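Local structure of alpha-1,2-mannosidase (Bacteroides thetaiotaomicron, 2WW2) at residues A[11-16]-A[107-112]; A[15-20]-A[52-57]; A[23-28]-A[72-77]; A[42-47]-A[60-65]. The protein hydrolyses alpha-mannosides with inversion of configuration, as a calcium-dependent glycoside hydrolase of family GH92 in a human gut symbiont. All coordinates share one frame; numbering follows the deposited sequence. Where two conformers were deposited one is given.

Contact 1 (A[11-16]-A[107-112]); sequences VNPLMG and ATPYNY
P13 lays its ring against the backbone of A107 and T108: its CD stands 3.2 Å from A107 O, and its CG is 3.6 Å from T108 C. V11 CG1 presses on P109 CG at 3.3 Å, tighter than ordinary van der Waals contact; the branch anti to the backbone N (chi1 174°) is the one that meets the P109 ring. L14 adds a lighter touch, CD1 to A107 CB at 4.2 Å. An alanine in place of P13 would probably open a gap over A107 O and the T108-P109 peptide, because CG and CD make those approaches. A type I turn from N12 to M15 sets the proline, and N12 OD1 closes an Asx turn by accepting L14 N at 2.9 Å, the donor standing 64° out of the carbonyl plane. On the other segment, N111 O accepts from T108 N and T108 OG1, bonds that probably steady the short turn joining strands 98-108 and 111-116. Y292 of helix 281-294 packs on V11, P13 and P109, while helix 256-271 meets P109 and Y110.

Contact 2 (A[15-20]-A[52-57]); sequences MGTEST and WMYTYT. With NA (sodium ion), chain F.
T17 and E18, in a type I turn from G16 to S19 whose last residue is a ligand of a bound sodium ion, pack against Y56 and T57 of the loop between strands 40-44 and 60-67. T17 CG2 sits 3.6 Å from Y56 CB, the two side chains crossing at about a right angle. T17 OG1, anti to the backbone N (chi1 -166°), lies near the plane of the Y54 ring at the edge, 4.1 Å from CE2, and is hydrogen-bonded to T28 O. E18 runs extended beyond CG, bringing CD to 3.7 Å from Y56 CD2 with carboxylate and ring planes 38° apart. Its OE2 reaches T57 CG2 at 3.6 Å, whereas OE1 bonds S619 OG. The backbones meet through one water, which donates to T17 O at 2.9 Å, accepts from Y56 N at 2.8 Å and gives a weak bond to Y54 O. Beyond the contact, the Y56 ring stacks on H102, and Y54 OH bonds E105; both H102 and E105 belong to a second sodium site. At the far end of the turn, S19 O binds the first sodium at 2.3 Å. Backbone oxygens of Y622, G624 and D627 and two waters complete an all-oxygen, six-fold shell of a kind common for sodium, joining the N-terminal turn to the loop of the catalytic domain that carries those three residues.

Contact 3 (A[23-28]-A[72-77]); sequences FSHGNT and PWINDY
S24 OG has two partners: it accepts G26 N at 3.2 Å with an N-H...O angle of 165°, closing an ST turn, and is hydrogen-bonded to F21 O. The residue so fixed presents its carbonyl oxygen to W73, where S24 O lies in the plane of the indole at its edge, 3.0 Å from CD1. W73 NE1, next to that carbon, bonds A22 O. Farther round the indole, F23 meets the six-membered ring rim to rim, with CD2 3.4 Å from W73 CZ2 and planes at 26°, so neither ring covers the face of the other. R546 of the second subunit packs on F23. P72 is met mainly by oxygens: its CD is 3.3 Å from G26 O and 3.5 Å from N27 OD1. The H25 CB points away from 72-77, yet its ring comes back to set CE1 3.9 Å from W73 CB, and ND1 bonds S71 OG. The loop before strand 40-44 thus packs on the loop between strands 60-67 and 80-86 without a direct hydrogen bond between the segments. Carbonyl oxygens instead face carbons next to nitrogen, whose C-H groups are probably mildly polarised, and orientation probably comes from bonds to residues near the segments: A22, S71, and Q69, whose O accepts N27 ND2.

Contact 4 (A[42-47]-A[60-65]); sequences SPQTGE and LMRGFR
R62 runs past the carbonyls of Q44, T45 and G46 to the E47 side chain. CB lies 3.8 Å from Q44 O, CG 3.7 Å from T45 O, and CD 3.3 Å from G46 O. With the chain extended from CG to NE (chi3 -164°), NE donates to T45 O at 2.9 Å with an N-H...O angle of 169°. E47 CG covers one guanidinium face, offset toward the rim. NH2 meets E47 OE2 and T45 O through separate waters, and NH1 bonds H93 O. An alanine in place of R62 would probably leave T45 O and H93 O without this donor and uncover E47 CG. R62 N gives Q44 O a 2.8 Å bond while G63 N adds a weak one, a classic beta bulge between antiparallel strands 40-44 and 60-67; Q44 N in turn donates to G63 O, and S42 and R65 exchange two bonds. E47 OE1 pairs with K94, and OE2 stays 4.6 Å from R62 NH1, so water and carbonyls meet the arginine's N-H groups, with E47 probably contributing charge only through space.

Overall arrangement
From the N terminus, residues 11-16 enter contact 1, whose partner 107-112 comes last, so contact 1 closes the widest loop and encloses contacts 3 and 4. Contact 2 starts from the same stretch, sharing M15 and G16, and returns at 52-57. Its segments alternate with those of contacts 3 and 4, so it crosses both, whereas contact 4 falls within the span of contact 3. Direct touches join them: L14 packs on Y54, Y112 on P43, M61 and F64; T28 OG1 bonds Y54 O; M53 O bonds the backbone of T45 and G46; D76 makes a salt bridge with R65. The N-terminal loops are thereby tied to strands 40-44, 60-67, 98-108 and 111-116.

Contact 1 (A[11-16]-A[107-112])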
loop_
_atom_site.group_PDB
_atom_site.type_symbol
_atom_site.label_atom_id
_atom_site.label_comp_id
_atom_site.label_asym_id
_atom_site.label_seq_id
_atom_site.Cartn_x
_atom_site.Cartn_y
_atom_site.Cartn_z
ATOM N N VAL A 11 -23.858 -18.236 21.849
ATOM C CA VAL A 11 -22.760 -18.807 21.064
ATOM C C VAL A 11 -23.138 -18.980 19.594
ATOM O O VAL A 11 -24.139 -19.623 19.290
ATOM C CB VAL A 11 -22.287 -20.167 21.621
ATOM C CG1 VAL A 11 -21.229 -20.814 20.693
ATOM C CG2 VAL A 11 -21.729 -19.987 23.033
ATOM N N ASN A 12 -22.305 -18.448 18.695
ATOM C CA ASN A 12 -22.459 -18.698 17.264
ATOM C C ASN A 12 -21.255 -19.475 16.770
ATOM O O ASN A 12 -20.188 -18.892 16.599
ATOM C CB ASN A 12 -22.548 -17.377 16.489
ATOM C CG ASN A 12 -22.663 -17.603 14.988
ATOM O OD1 ASN A 12 -22.936 -18.726 14.541
ATOM N ND2 ASN A 12 -22.476 -16.556 14.214
ATOM N N PRO A 13 -21.411 -20.795 16.553
ATOM C CA PRO A 13 -20.294 -21.639 16.102
ATOM C C PRO A 13 -19.859 -21.273 14.686
ATOM O O PRO A 13 -18.806 -21.708 14.230
ATOM C CB PRO A 13 -20.881 -23.051 16.119
ATOM C CG PRO A 13 -22.072 -22.977 17.074
ATOM C CD PRO A 13 -22.631 -21.579 16.785
ATOM N N LEU A 14 -20.664 -20.475 13.990
ATOM C CA LEU A 14 -20.257 -19.996 12.660
ATOM C C LEU A 14 -19.550 -18.642 12.673
ATOM O O LEU A 14 -19.230 -18.098 11.604
ATOM C CB LEU A 14 -21.471 -19.901 11.756
ATOM C CG LEU A 14 -22.030 -21.257 11.368
ATOM C CD1 LEU A 14 -23.371 -21.103 10.645
ATOM C CD2 LEU A 14 -21.011 -22.015 10.505
ATOM N N MET A 15 -19.309 -18.087 13.858
ATOM C CA MET A 15 -18.602 -16.813 13.945
ATOM C C MET A 15 -17.268 -16.911 13.237
ATOM O O MET A 15 -16.483 -17.806 13.531
ATOM C CB MET A 15 -18.350 -16.406 15.393
ATOM C CG MET A 15 -17.431 -15.192 15.517
ATOM S SD MET A 15 -17.192 -14.617 17.202
ATOM C CE MET A 15 -15.739 -13.577 17.031
ATOM N N GLY A 16 -17.002 -15.986 12.322
ATOM C CA GLY A 16 -15.721 -15.971 11.597
ATOM C C GLY A 16 -15.560 -17.113 10.585
ATOM O O GLY A 16 -14.480 -17.308 10.021
ATOM N N ALA A 107 -27.052 -23.794 13.754
ATOM C CA ALA A 107 -25.835 -24.319 14.353
ATOM C C ALA A 107 -25.641 -23.774 15.771
ATOM O O ALA A 107 -25.601 -22.552 15.962
ATOM C CB ALA A 107 -24.616 -23.933 13.472
ATOM N N THR A 108 -25.540 -24.673 16.754
ATOM C CA THR A 108 -25.247 -24.320 18.151
ATOM C C THR A 108 -24.250 -25.366 18.634
ATOM O O THR A 108 -24.047 -26.377 17.953
ATOM C CB THR A 108 -26.490 -24.403 19.070
ATOM O OG1 THR A 108 -26.830 -25.771 19.328
ATOM C CG2 THR A 108 -27.688 -23.699 18.462
ATOM N N PRO A 109 -23.598 -25.121 19.787
ATOM C CA PRO A 109 -22.610 -26.082 20.283
ATOM C C PRO A 109 -23.233 -27.407 20.702
ATOM O O PRO A 109 -22.534 -28.416 20.732
ATOM C CB PRO A 109 -22.033 -25.386 21.530
ATOM C CG PRO A 109 -22.265 -23.923 21.277
ATOM C CD PRO A 109 -23.572 -23.852 20.537
ATOM N N TYR A 110 -24.522 -27.388 21.070
ATOM C CA TYR A 110 -25.174 -28.539 21.676
ATOM C C TYR A 110 -26.099 -29.265 20.687
ATOM O O TYR A 110 -26.682 -30.281 21.023
ATOM C CB TYR A 110 -25.982 -28.100 22.924
ATOM C CG TYR A 110 -27.022 -27.059 22.601
ATOM C CD1 TYR A 110 -28.297 -27.433 22.172
ATOM C CD2 TYR A 110 -26.734 -25.700 22.708
ATOM C CE1 TYR A 110 -29.254 -26.467 21.852
ATOM C CE2 TYR A 110 -27.674 -24.741 22.385
ATOM C CZ TYR A 110 -28.933 -25.122 21.970
ATOM O OH TYR A 110 -29.865 -24.142 21.639
ATOM N N ASN A 111 -26.221 -28.726 19.474
ATOM C CA ASN A 111 -27.065 -29.297 18.442
ATOM C C ASN A 111 -26.890 -28.562 17.114
ATOM O O ASN A 111 -26.943 -27.348 17.055
ATOM C CB ASN A 111 -28.561 -29.219 18.844
ATOM C CG ASN A 111 -29.465 -29.956 17.861
ATOM O OD1 ASN A 111 -29.638 -31.178 17.956
ATOM N ND2 ASN A 111 -30.047 -29.227 16.923
ATOM N N TYR A 112 -26.703 -29.316 16.041
ATOM C CA TYR A 112 -26.756 -28.769 14.702
ATOM C C TYR A 112 -27.962 -29.367 13.982
ATOM O O TYR A 112 -28.126 -30.594 13.942
ATOM C CB TYR A 112 -25.468 -29.116 13.947
ATOM C CG TYR A 112 -25.467 -28.618 12.506
ATOM C CD1 TYR A 112 -24.906 -27.387 12.170
ATOM C CD2 TYR A 112 -26.039 -29.379 11.491
ATOM C CE1 TYR A 112 -24.912 -26.918 10.840
ATOM C CE2 TYR A 112 -26.040 -28.934 10.157
ATOM C CZ TYR A 112 -25.472 -27.713 9.845
ATOM O OH TYR A 112 -25.488 -27.283 8.545
#

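Contact 2 (A[15-20]-A[52-57])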
loop_
_atom_site.group_PDB
_atom_site.type_symbol
_atom_site.label_atom_id
_atom_site.label_comp_id
_atom_site.label_asym_id
_atom_site.label_seq_id
_atom_site.Cartn_x
_atom_site.Cartn_y
_atom_site.Cartn_z
ATOM N N MET A 15 -19.309 -18.087 13.858
ATOM C CA MET A 15 -18.602 -16.813 13.945
ATOM C C MET A 15 -17.268 -16.911 13.237
ATOM O O MET A 15 -16.483 -17.806 13.531
ATOM C CB MET A 15 -18.350 -16.406 15.393
ATOM C CG MET A 15 -17.431 -15.192 15.517
ATOM S SD MET A 15 -17.192 -14.617 17.202
ATOM C CE MET A 15 -15.739 -13.577 17.031
ATOM N N GLY A 16 -17.002 -15.986 12.322
ATOM C CA GLY A 16 -15.721 -15.971 11.597
ATOM C C GLY A 16 -15.560 -17.113 10.585
ATOM O O GLY A 16 -14.480 -17.308 10.021
ATOM N N THR A 17 -16.624 -17.873 10.333
ATOM C CA THR A 17 -16.537 -18.937 9.321
ATOM C C THR A 17 -16.093 -18.399 7.936
ATOM O O THR A 17 -15.510 -19.131 7.125
ATOM C CB THR A 17 -17.848 -19.754 9.211
ATOM O OG1 THR A 17 -17.601 -20.949 8.469
ATOM C CG2 THR A 17 -18.969 -18.949 8.519
ATOM N N GLU A 18 -16.371 -17.126 7.658
ATOM C CA GLU A 18 -15.904 -16.492 6.413
ATOM C C GLU A 18 -14.693 -15.575 6.655
ATOM O O GLU A 18 -14.242 -14.876 5.738
ATOM C CB GLU A 18 -17.022 -15.663 5.774
ATOM C CG GLU A 18 -18.231 -16.468 5.305
ATOM C CD GLU A 18 -19.227 -15.598 4.544
ATOM O OE1 GLU A 18 -20.050 -14.915 5.183
ATOM O OE2 GLU A 18 -19.196 -15.597 3.298
ATOM N N SER A 19 -14.175 -15.589 7.881
ATOM C CA SER A 19 -13.123 -14.659 8.322
ATOM C C SER A 19 -11.712 -15.177 8.206
ATOM O O SER A 19 -10.769 -14.482 8.601
ATOM C CB SER A 19 -13.321 -14.326 9.801
ATOM O OG SER A 19 -14.225 -13.280 9.938
ATOM N N THR A 20 -11.547 -16.393 7.698
ATOM C CA THR A 20 -10.244 -17.014 7.758
ATOM C C THR A 20 -9.587 -17.089 6.390
ATOM O O THR A 20 -10.236 -17.326 5.372
ATOM C CB THR A 20 -10.311 -18.412 8.395
ATOM O OG1 THR A 20 -10.673 -19.365 7.382
ATOM C CG2 THR A 20 -11.347 -18.419 9.541
ATOM N N TRP A 52 -10.765 -28.221 4.204
ATOM C CA TRP A 52 -11.856 -27.250 4.164
ATOM C C TRP A 52 -13.194 -28.005 4.216
ATOM O O TRP A 52 -13.955 -28.102 3.239
ATOM C CB TRP A 52 -11.712 -26.342 2.930
ATOM C CG TRP A 52 -10.431 -25.503 2.987
ATOM C CD1 TRP A 52 -9.986 -24.769 4.054
ATOM C CD2 TRP A 52 -9.474 -25.302 1.936
ATOM N NE1 TRP A 52 -8.806 -24.127 3.736
ATOM C CE2 TRP A 52 -8.474 -24.438 2.438
ATOM C CE3 TRP A 52 -9.368 -25.761 0.612
ATOM C CZ2 TRP A 52 -7.380 -24.018 1.664
ATOM C CZ3 TRP A 52 -8.265 -25.347 -0.163
ATOM C CH2 TRP A 52 -7.282 -24.487 0.378
ATOM N N MET A 53 -13.446 -28.564 5.387
ATOM C CA MET A 53 -14.529 -29.511 5.584
ATOM C C MET A 53 -15.884 -28.856 5.414
ATOM O O MET A 53 -16.803 -29.451 4.855
ATOM C CB MET A 53 -14.418 -30.104 6.995
ATOM C CG MET A 53 -15.567 -31.016 7.379
ATOM S SD MET A 53 -15.235 -31.874 8.954
ATOM C CE MET A 53 -14.970 -30.536 10.041
ATOM N N TYR A 54 -16.026 -27.657 5.959
ATOM C CA TYR A 54 -17.282 -26.926 5.876
ATOM C C TYR A 54 -16.934 -25.545 5.347
ATOM O O TYR A 54 -16.169 -24.815 5.976
ATOM C CB TYR A 54 -17.966 -26.830 7.259
ATOM C CG TYR A 54 -19.241 -25.981 7.290
ATOM C CD1 TYR A 54 -20.498 -26.568 7.151
ATOM C CD2 TYR A 54 -19.178 -24.595 7.475
ATOM C CE1 TYR A 54 -21.674 -25.792 7.185
ATOM C CE2 TYR A 54 -20.347 -23.810 7.511
ATOM C CZ TYR A 54 -21.578 -24.411 7.367
ATOM O OH TYR A 54 -22.716 -23.637 7.408
ATOM N N THR A 55 -17.505 -25.199 4.192
ATOM C CA THR A 55 -17.303 -23.903 3.568
ATOM C C THR A 55 -18.659 -23.205 3.518
ATOM O O THR A 55 -19.602 -23.696 2.890
ATOM C CB THR A 55 -16.686 -24.105 2.161
ATOM O OG1 THR A 55 -15.353 -24.608 2.322
ATOM C CG2 THR A 55 -16.657 -22.809 1.347
ATOM N N TYR A 56 -18.763 -22.082 4.223
ATOM C CA TYR A 56 -20.033 -21.400 4.388
ATOM C C TYR A 56 -20.685 -21.048 3.048
ATOM O O TYR A 56 -21.907 -21.098 2.925
ATOM C CB TYR A 56 -19.854 -20.144 5.237
ATOM C CG TYR A 56 -21.159 -19.486 5.589
ATOM C CD1 TYR A 56 -21.949 -19.970 6.634
ATOM C CD2 TYR A 56 -21.622 -18.393 4.861
ATOM C CE1 TYR A 56 -23.140 -19.371 6.949
ATOM C CE2 TYR A 56 -22.820 -17.787 5.173
ATOM C CZ TYR A 56 -23.581 -18.278 6.212
ATOM O OH TYR A 56 -24.786 -17.662 6.515
ATOM N N THR A 57 -19.887 -20.713 2.038
ATOM C CA THR A 57 -20.461 -20.325 0.748
ATOM C C THR A 57 -20.881 -21.535 -0.114
ATOM O O THR A 57 -21.466 -21.358 -1.177
ATOM C CB THR A 57 -19.498 -19.424 -0.066
ATOM O OG1 THR A 57 -18.222 -20.064 -0.148
ATOM C CG2 THR A 57 -19.332 -18.046 0.606
HETATM NA NA NA F . -9.787 -12.605 9.602
HETATM O O HOH W 1 -16.565 -21.453 5.813
HETATM O O HOH W 2 -7.982 -13.498 8.103
HETATM O O HOH W 3 -10.757 -11.070 8.025
#

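Contact 3 (A[23-28]-A[72-77])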
loop_
_atom_site.group_PDB
_atom_site.type_symbol
_atom_site.label_atom_id
_atom_site.label_comp_id
_atom_site.label_asym_id
_atom_site.label_seq_id
_atom_site.Cartn_x
_atom_site.Cartn_y
_atom_site.Cartn_z
ATOM N N PHE A 23 -5.053 -20.070 3.432
ATOM C CA PHE A 23 -3.740 -20.646 3.706
ATOM C C PHE A 23 -3.272 -20.300 5.106
ATOM O O PHE A 23 -2.117 -19.897 5.320
ATOM C CB PHE A 23 -2.739 -20.229 2.618
ATOM C CG PHE A 23 -3.130 -20.721 1.251
ATOM C CD1 PHE A 23 -3.916 -19.938 0.416
ATOM C CD2 PHE A 23 -2.768 -21.990 0.827
ATOM C CE1 PHE A 23 -4.298 -20.402 -0.830
ATOM C CE2 PHE A 23 -3.155 -22.456 -0.425
ATOM C CZ PHE A 23 -3.912 -21.663 -1.248
ATOM N N SER A 24 -4.195 -20.425 6.053
ATOM C CA SER A 24 -3.871 -20.289 7.466
ATOM C C SER A 24 -4.351 -21.539 8.208
ATOM O O SER A 24 -5.034 -22.385 7.632
ATOM C CB SER A 24 -4.562 -19.055 8.053
ATOM O OG SER A 24 -5.923 -19.335 8.300
ATOM N N HIS A 25 -3.998 -21.641 9.488
ATOM C CA HIS A 25 -4.414 -22.771 10.315
ATOM C C HIS A 25 -5.805 -22.584 10.922
ATOM O O HIS A 25 -6.240 -23.386 11.740
ATOM C CB HIS A 25 -3.385 -23.044 11.413
ATOM C CG HIS A 25 -2.131 -23.683 10.904
ATOM N ND1 HIS A 25 -2.088 -24.989 10.462
ATOM C CD2 HIS A 25 -0.876 -23.193 10.755
ATOM C CE1 HIS A 25 -0.859 -25.278 10.063
ATOM N NE2 HIS A 25 -0.104 -24.206 10.235
ATOM N N GLY A 26 -6.525 -21.537 10.517
ATOM C CA GLY A 26 -7.855 -21.310 11.114
ATOM C C GLY A 26 -8.922 -22.296 10.645
ATOM O O GLY A 26 -9.137 -22.456 9.448
ATOM N N ASN A 27 -9.604 -22.951 11.591
ATOM C CA ASN A 27 -10.766 -23.778 11.265
ATOM C C ASN A 27 -12.008 -22.942 10.980
ATOM O O ASN A 27 -12.154 -21.843 11.475
ATOM C CB ASN A 27 -11.100 -24.719 12.433
ATOM C CG ASN A 27 -10.473 -26.103 12.286
ATOM O OD1 ASN A 27 -10.154 -26.572 11.172
ATOM N ND2 ASN A 27 -10.309 -26.773 13.421
ATOM N N THR A 28 -12.940 -23.488 10.217
ATOM C CA THR A 28 -14.159 -22.747 9.930
ATOM C C THR A 28 -15.406 -23.573 10.177
ATOM O O THR A 28 -16.483 -23.186 9.715
ATOM C CB THR A 28 -14.202 -22.228 8.464
ATOM O OG1 THR A 28 -14.224 -23.341 7.562
ATOM C CG2 THR A 28 -12.980 -21.322 8.135
ATOM N N PRO A 72 -7.180 -26.760 9.077
ATOM C CA PRO A 72 -7.376 -27.397 7.761
ATOM C C PRO A 72 -6.078 -27.923 7.198
ATOM O O PRO A 72 -6.097 -28.882 6.439
ATOM C CB PRO A 72 -7.904 -26.273 6.866
ATOM C CG PRO A 72 -7.784 -24.999 7.661
ATOM C CD PRO A 72 -7.629 -25.358 9.118
ATOM N N TRP A 73 -4.957 -27.316 7.563
ATOM C CA TRP A 73 -3.678 -27.778 7.012
ATOM C C TRP A 73 -3.094 -28.947 7.777
ATOM O O TRP A 73 -2.458 -29.812 7.185
ATOM C CB TRP A 73 -2.701 -26.605 6.848
ATOM C CG TRP A 73 -3.213 -25.740 5.720
ATOM C CD1 TRP A 73 -3.989 -24.606 5.832
ATOM C CD2 TRP A 73 -3.058 -25.981 4.318
ATOM N NE1 TRP A 73 -4.294 -24.123 4.589
ATOM C CE2 TRP A 73 -3.739 -24.946 3.639
ATOM C CE3 TRP A 73 -2.398 -26.969 3.566
ATOM C CZ2 TRP A 73 -3.785 -24.866 2.240
ATOM C CZ3 TRP A 73 -2.436 -26.884 2.167
ATOM C CH2 TRP A 73 -3.129 -25.841 1.522
ATOM N N ILE A 74 -3.349 -29.001 9.083
ATOM C CA ILE A 74 -3.025 -30.201 9.861
ATOM C C ILE A 74 -3.975 -31.339 9.432
ATOM O O ILE A 74 -3.578 -32.501 9.355
ATOM C CB ILE A 74 -3.197 -29.886 11.367
ATOM C CG1 ILE A 74 -2.148 -28.834 11.783
ATOM C CG2 ILE A 74 -3.081 -31.152 12.215
ATOM C CD1 ILE A 74 -0.728 -29.355 11.736
ATOM N N ASN A 75 -5.220 -30.972 9.145
ATOM C CA ASN A 75 -6.220 -31.882 8.588
ATOM C C ASN A 75 -6.664 -32.897 9.663
ATOM O O ASN A 75 -6.414 -32.683 10.864
ATOM C CB ASN A 75 -5.701 -32.512 7.257
ATOM C CG ASN A 75 -6.842 -32.912 6.283
ATOM O OD1 ASN A 75 -7.808 -33.571 6.673
ATOM N ND2 ASN A 75 -6.684 -32.566 5.008
ATOM N N ASP A 76 -7.340 -33.967 9.253
ATOM C CA ASP A 76 -8.143 -34.804 10.173
ATOM C C ASP A 76 -7.530 -36.192 10.410
ATOM O O ASP A 76 -6.565 -36.582 9.733
ATOM C CB ASP A 76 -9.578 -34.964 9.629
ATOM C CG ASP A 76 -10.632 -35.095 10.749
ATOM O OD1 ASP A 76 -10.244 -35.229 11.937
ATOM O OD2 ASP A 76 -11.850 -35.020 10.442
ATOM N N TYR A 77 -8.072 -36.917 11.391
ATOM C CA TYR A 77 -7.731 -38.329 11.604
ATOM C C TYR A 77 -8.914 -38.965 12.359
ATOM O O TYR A 77 -9.724 -38.239 12.972
ATOM C CB TYR A 77 -6.423 -38.473 12.405
ATOM C CG TYR A 77 -6.556 -37.942 13.815
ATOM C CD1 TYR A 77 -6.964 -38.776 14.859
ATOM C CD2 TYR A 77 -6.330 -36.595 14.090
ATOM C CE1 TYR A 77 -7.146 -38.279 16.157
ATOM C CE2 TYR A 77 -6.496 -36.084 15.387
ATOM C CZ TYR A 77 -6.912 -36.935 16.406
ATOM O OH TYR A 77 -7.085 -36.445 17.670
#

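Contact 4 (A[42-47]-A[60-65])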
loop_
_atom_site.group_PDB
_atom_site.type_symbol
_atom_site.label_atom_id
_atom_site.label_comp_id
_atom_site.label_asym_id
_atom_site.label_seq_id
_atom_site.Cartn_x
_atom_site.Cartn_y
_atom_site.Cartn_z
ATOM N N SER A 42 -19.520 -32.422 12.910
ATOM C CA SER A 42 -19.756 -31.240 12.051
ATOM C C SER A 42 -20.413 -31.627 10.732
ATOM O O SER A 42 -20.124 -32.681 10.189
ATOM C CB SER A 42 -18.383 -30.599 11.726
ATOM O OG SER A 42 -18.480 -29.497 10.822
ATOM N N PRO A 43 -21.221 -30.728 10.166
ATOM C CA PRO A 43 -21.598 -30.854 8.770
ATOM C C PRO A 43 -20.365 -30.790 7.869
ATOM O O PRO A 43 -19.348 -30.125 8.203
ATOM C CB PRO A 43 -22.477 -29.606 8.518
ATOM C CG PRO A 43 -22.009 -28.608 9.572
ATOM C CD PRO A 43 -21.717 -29.479 10.775
ATOM N N GLN A 44 -20.456 -31.475 6.739
ATOM C CA GLN A 44 -19.356 -31.509 5.771
ATOM C C GLN A 44 -19.868 -31.104 4.377
ATOM O O GLN A 44 -20.792 -31.733 3.839
ATOM C CB GLN A 44 -18.741 -32.912 5.712
ATOM C CG GLN A 44 -17.711 -33.084 4.576
ATOM C CD GLN A 44 -17.331 -34.543 4.379
ATOM O OE1 GLN A 44 -17.752 -35.408 5.150
ATOM N NE2 GLN A 44 -16.533 -34.823 3.347
ATOM N N THR A 45 -19.276 -30.056 3.809
ATOM C CA THR A 45 -19.570 -29.666 2.422
ATOM C C THR A 45 -18.418 -30.024 1.483
ATOM O O THR A 45 -18.633 -30.253 0.286
ATOM C CB THR A 45 -19.855 -28.145 2.288
ATOM O OG1 THR A 45 -18.700 -27.402 2.671
ATOM C CG2 THR A 45 -20.985 -27.737 3.202
ATOM N N GLY A 46 -17.205 -30.062 2.021
ATOM C CA GLY A 46 -16.010 -30.330 1.208
ATOM C C GLY A 46 -15.854 -31.827 0.927
ATOM O O GLY A 46 -16.469 -32.657 1.597
ATOM N N GLU A 47 -15.048 -32.174 -0.074
ATOM C CA GLU A 47 -14.777 -33.582 -0.368
ATOM C C GLU A 47 -14.092 -34.254 0.812
ATOM O O GLU A 47 -13.395 -33.587 1.566
ATOM C CB GLU A 47 -13.837 -33.693 -1.574
ATOM C CG GLU A 47 -14.510 -33.516 -2.898
ATOM C CD GLU A 47 -13.584 -33.882 -4.061
ATOM O OE1 GLU A 47 -12.455 -34.384 -3.826
ATOM O OE2 GLU A 47 -13.993 -33.658 -5.207
ATOM N N LEU A 60 -24.026 -27.396 -0.836
ATOM C CA LEU A 60 -24.286 -28.818 -1.041
ATOM C C LEU A 60 -23.635 -29.589 0.102
ATOM O O LEU A 60 -22.433 -29.451 0.339
ATOM C CB LEU A 60 -23.707 -29.293 -2.371
ATOM C CG LEU A 60 -24.279 -28.621 -3.640
ATOM C CD1 LEU A 60 -23.484 -29.054 -4.881
ATOM C CD2 LEU A 60 -25.751 -28.972 -3.806
ATOM N N MET A 61 -24.428 -30.382 0.808
ATOM C CA MET A 61 -23.904 -31.128 1.941
ATOM C C MET A 61 -23.570 -32.559 1.549
ATOM O O MET A 61 -24.282 -33.173 0.769
ATOM C CB MET A 61 -24.907 -31.130 3.089
ATOM C CG MET A 61 -24.298 -31.646 4.367
ATOM S SD MET A 61 -23.445 -30.348 5.236
ATOM C CE MET A 61 -24.817 -29.269 5.728
ATOM N N ARG A 62 -22.465 -33.088 2.086
ATOM C CA ARG A 62 -22.049 -34.469 1.774
ATOM C C ARG A 62 -22.161 -35.430 2.954
ATOM O O ARG A 62 -22.244 -36.651 2.763
ATOM C CB ARG A 62 -20.581 -34.524 1.326
ATOM C CG ARG A 62 -20.241 -33.589 0.198
ATOM C CD ARG A 62 -18.829 -33.864 -0.299
ATOM N NE ARG A 62 -18.375 -32.734 -1.095
ATOM C CZ ARG A 62 -17.977 -32.816 -2.354
ATOM N NH1 ARG A 62 -17.966 -33.989 -2.982
ATOM N NH2 ARG A 62 -17.583 -31.720 -2.975
ATOM N N GLY A 63 -22.100 -34.909 4.173
ATOM C CA GLY A 63 -22.186 -35.794 5.334
ATOM C C GLY A 63 -22.086 -35.066 6.660
ATOM O O GLY A 63 -21.896 -33.839 6.694
ATOM N N PHE A 64 -22.199 -35.834 7.742
ATOM C CA PHE A 64 -21.969 -35.326 9.080
ATOM C C PHE A 64 -20.824 -36.120 9.662
ATOM O O PHE A 64 -20.938 -37.315 9.861
ATOM C CB PHE A 64 -23.242 -35.415 9.928
ATOM C CG PHE A 64 -24.363 -34.622 9.339
ATOM C CD1 PHE A 64 -24.539 -33.286 9.680
ATOM C CD2 PHE A 64 -25.209 -35.201 8.393
ATOM C CE1 PHE A 64 -25.574 -32.541 9.106
ATOM C CE2 PHE A 64 -26.234 -34.474 7.811
ATOM C CZ PHE A 64 -26.426 -33.137 8.171
ATOM N N ARG A 65 -19.717 -35.430 9.906
ATOM C CA ARG A 65 -18.457 -36.078 10.240
ATOM C C ARG A 65 -18.233 -36.136 11.730
ATOM O O ARG A 65 -18.470 -35.142 12.439
ATOM C CB ARG A 65 -17.300 -35.260 9.649
ATOM C CG ARG A 65 -17.140 -35.362 8.132
ATOM C CD ARG A 65 -16.052 -36.377 7.760
ATOM N NE ARG A 65 -14.716 -35.879 8.081
ATOM C CZ ARG A 65 -14.078 -34.920 7.414
ATOM N NH1 ARG A 65 -14.647 -34.316 6.369
ATOM N NH2 ARG A 65 -12.859 -34.561 7.804
HETATM O O HOH W 4 -20.381 -28.683 -1.287
HETATM O O HOH W 5 -17.288 -28.919 -1.968
HETATM O O HOH W 6 -13.579 -32.612 4.246
HETATM O O HOH W 7 -15.645 -31.491 -5.230
#